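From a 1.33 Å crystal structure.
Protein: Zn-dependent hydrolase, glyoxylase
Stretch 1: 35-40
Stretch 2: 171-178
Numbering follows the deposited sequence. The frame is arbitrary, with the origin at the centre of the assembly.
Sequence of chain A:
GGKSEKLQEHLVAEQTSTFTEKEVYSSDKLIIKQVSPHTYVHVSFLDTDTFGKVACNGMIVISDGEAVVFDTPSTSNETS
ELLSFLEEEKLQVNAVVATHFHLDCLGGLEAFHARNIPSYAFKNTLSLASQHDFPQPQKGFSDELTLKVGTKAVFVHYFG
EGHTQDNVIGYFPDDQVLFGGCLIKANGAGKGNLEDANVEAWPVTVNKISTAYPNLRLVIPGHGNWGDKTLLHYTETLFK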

# COMPACT_ATOMS: atom_id res chain seq x y z
N VAL A 35 3.19 11.88 6.36
CA VAL A 35 4.07 11.19 7.30
C VAL A 35 5.55 11.39 6.99
O VAL A 35 6.39 11.01 7.81
N SER A 36 5.88 12.01 5.87
CA SER A 36 7.25 12.36 5.52
C SER A 36 7.17 13.48 4.50
O SER A 36 6.07 13.82 4.04
N PRO A 37 8.30 14.05 4.09
CA PRO A 37 8.21 15.18 3.14
C PRO A 37 7.40 14.88 1.89
O PRO A 37 6.69 15.77 1.40
N HIS A 38 7.48 13.65 1.38
CA HIS A 38 6.81 13.30 0.14
C HIS A 38 5.83 12.14 0.26
O HIS A 38 5.31 11.71 -0.77
N THR A 39 5.59 11.59 1.44
CA THR A 39 4.69 10.46 1.53
C THR A 39 3.59 10.69 2.55
O THR A 39 3.73 11.46 3.51
N TYR A 40 2.47 10.05 2.26
CA TYR A 40 1.22 10.23 2.98
C TYR A 40 0.58 8.86 3.16
O TYR A 40 0.73 7.96 2.32
N TYR A 171 8.51 1.01 -2.32
CA TYR A 171 9.68 1.58 -1.67
C TYR A 171 9.96 2.94 -2.28
O TYR A 171 10.09 3.06 -3.50
N PHE A 172 10.06 3.95 -1.43
CA PHE A 172 10.34 5.32 -1.85
C PHE A 172 11.64 5.74 -1.19
O PHE A 172 11.65 6.13 -0.01
N PRO A 173 12.75 5.69 -1.92
CA PRO A 173 14.04 5.82 -1.25
C PRO A 173 14.32 7.23 -0.76
O PRO A 173 15.05 7.40 0.22
N ASP A 174 13.80 8.26 -1.41
CA ASP A 174 14.19 9.62 -1.01
C ASP A 174 13.87 9.91 0.45
O ASP A 174 14.62 10.63 1.12
N ASP A 175 12.74 9.41 0.95
CA ASP A 175 12.38 9.58 2.35
C ASP A 175 12.63 8.30 3.15
O ASP A 175 12.25 8.25 4.34
N GLN A 176 13.18 7.26 2.53
CA GLN A 176 13.41 5.96 3.20
C GLN A 176 12.10 5.45 3.83
O GLN A 176 12.02 5.09 5.01
N VAL A 177 11.08 5.35 2.95
CA VAL A 177 9.74 4.92 3.34
C VAL A 177 9.39 3.64 2.61
O VAL A 177 9.56 3.53 1.39
N LEU A 178 8.81 2.70 3.33
CA LEU A 178 8.32 1.47 2.76
C LEU A 178 6.83 1.39 3.01
O LEU A 178 6.39 1.48 4.17

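Packing between the segment 35-40 and the hairpin at 171-178 centres on one buried carboxylate, that of Asp 175. Its CA-to-CB bond points toward the first stretch, and chi1 of -66° (m) with chi2 near 0° (-2°) presents both oxygens to this segment. Asp 175 OD2 accepts from Ser 36 OG at 2.5 Å, a very short bond, and from the backbone N of His 38 at 2.8 Å; Asp 175 OD1 accepts from ND1 of the His 38 ring at 3.2 Å, nearly linear at 172°. The carboxylate thus grips the backbone and side chain of the same histidine. His 38 takes chi1 -58° (m) and chi2 94°, which brings OD1 to the edge of its ring, near the ring plane, where ND1 donates to it. Pro 37, lacking an amide hydrogen, merely packs nearby, its CD 3.5 Å from Asp 175 OD2.

The CA-to-CB bond of Ser 36, whose chi1 is p at 74°, points toward the hairpin; while donating to Asp 175, its OG accepts from Thr 39 OG1 at 2.8 Å and, weakly, from Thr 39 N at 3.1 Å. Thr 39 is also p (79°), a setting that turns OG1 back to the serine and leaves CG2 against the Phe 172 ring, 3.5 Å from CD2. A polar relay, Thr 39 to Ser 36 to Asp 175, therefore lies beside an apolar patch. Phe 172, t with chi2 60°, packs against His 38 and Thr 39: its CE2 lies 3.6 Å from His 38 CB, while the two aromatic rings meet obliquely, centroids 6.0 Å apart and planes at 62°. Val 177, t at 176°, brings CG2 within 3.7 Å of Thr 39 OG1 and 3.8 Å of Ser 36 OG. Tyr 40, Tyr 171, Gln 176 and Leu 178 remain out of reach of the opposing stretch.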

# COMPACT_ATOMS: atom_id res chain seq x y z
CB VAL A 35 3.73 9.70 7.40
CG1 VAL A 35 2.33 9.55 7.97
CG2 VAL A 35 3.84 9.02 6.04
CB SER A 36 8.02 11.16 4.96
OG SER A 36 7.62 10.84 3.64
CB PRO A 37 9.67 15.52 2.84
CG PRO A 37 10.37 15.17 4.12
CD PRO A 37 9.68 13.90 4.61
CB HIS A 38 7.84 12.94 -0.93
CG HIS A 38 8.81 14.03 -1.20
ND1 HIS A 38 10.03 14.11 -0.58
CD2 HIS A 38 8.73 15.11 -2.02
CE1 HIS A 38 10.67 15.19 -0.98
NE2 HIS A 38 9.90 15.83 -1.85
CB THR A 39 5.37 9.08 1.79
OG1 THR A 39 5.70 8.92 3.17
CG2 THR A 39 6.59 8.92 0.92
CB TYR A 40 0.24 11.07 2.15
CG TYR A 40 0.74 12.44 1.77
CD1 TYR A 40 1.81 12.60 0.88
CD2 TYR A 40 0.19 13.58 2.35
CE1 TYR A 40 2.29 13.86 0.57
CE2 TYR A 40 0.64 14.84 2.01
CZ TYR A 40 1.71 14.97 1.14
OH TYR A 40 2.19 16.22 0.80
CB TYR A 171 10.88 0.67 -1.89
CG TYR A 171 12.17 1.25 -1.39
CD1 TYR A 171 12.35 1.62 -0.05
CD2 TYR A 171 13.22 1.43 -2.27
CE1 TYR A 171 13.57 2.13 0.37
CE2 TYR A 171 14.42 1.93 -1.86
CZ TYR A 171 14.60 2.27 -0.55
OH TYR A 171 15.82 2.78 -0.18
CB PHE A 172 9.22 6.26 -1.44
CG PHE A 172 9.45 7.67 -1.86
CD1 PHE A 172 9.59 8.00 -3.19
CD2 PHE A 172 9.59 8.65 -0.93
CE1 PHE A 172 9.79 9.31 -3.58
CE2 PHE A 172 9.80 9.93 -1.30
CZ PHE A 172 9.91 10.26 -2.63
CB PRO A 173 15.04 5.39 -2.33
CG PRO A 173 14.30 5.64 -3.65
CD PRO A 173 12.88 5.25 -3.32
CB ASP A 174 13.51 10.64 -1.90
CG ASP A 174 14.00 10.56 -3.30
OD1 ASP A 174 13.63 9.58 -3.94
OD2 ASP A 174 14.78 11.46 -3.71
CB ASP A 175 10.89 9.96 2.49
CG ASP A 175 10.54 11.33 1.91
OD1 ASP A 175 11.41 12.07 1.41
OD2 ASP A 175 9.32 11.64 1.95
CB GLN A 176 14.58 6.01 4.20
CG GLN A 176 15.92 5.86 3.57
CD GLN A 176 16.18 4.45 2.89
OE1 GLN A 176 15.53 3.48 3.16
NE2 GLN A 176 17.19 4.40 2.05
CB VAL A 177 8.70 6.00 2.99
CG1 VAL A 177 7.27 5.51 3.31
CG2 VAL A 177 8.99 7.27 3.73
CB LEU A 178 8.96 0.25 3.44
CG LEU A 178 8.59 -1.10 2.82
CD1 LEU A 178 9.54 -1.43 1.69
CD2 LEU A 178 8.57 -2.22 3.84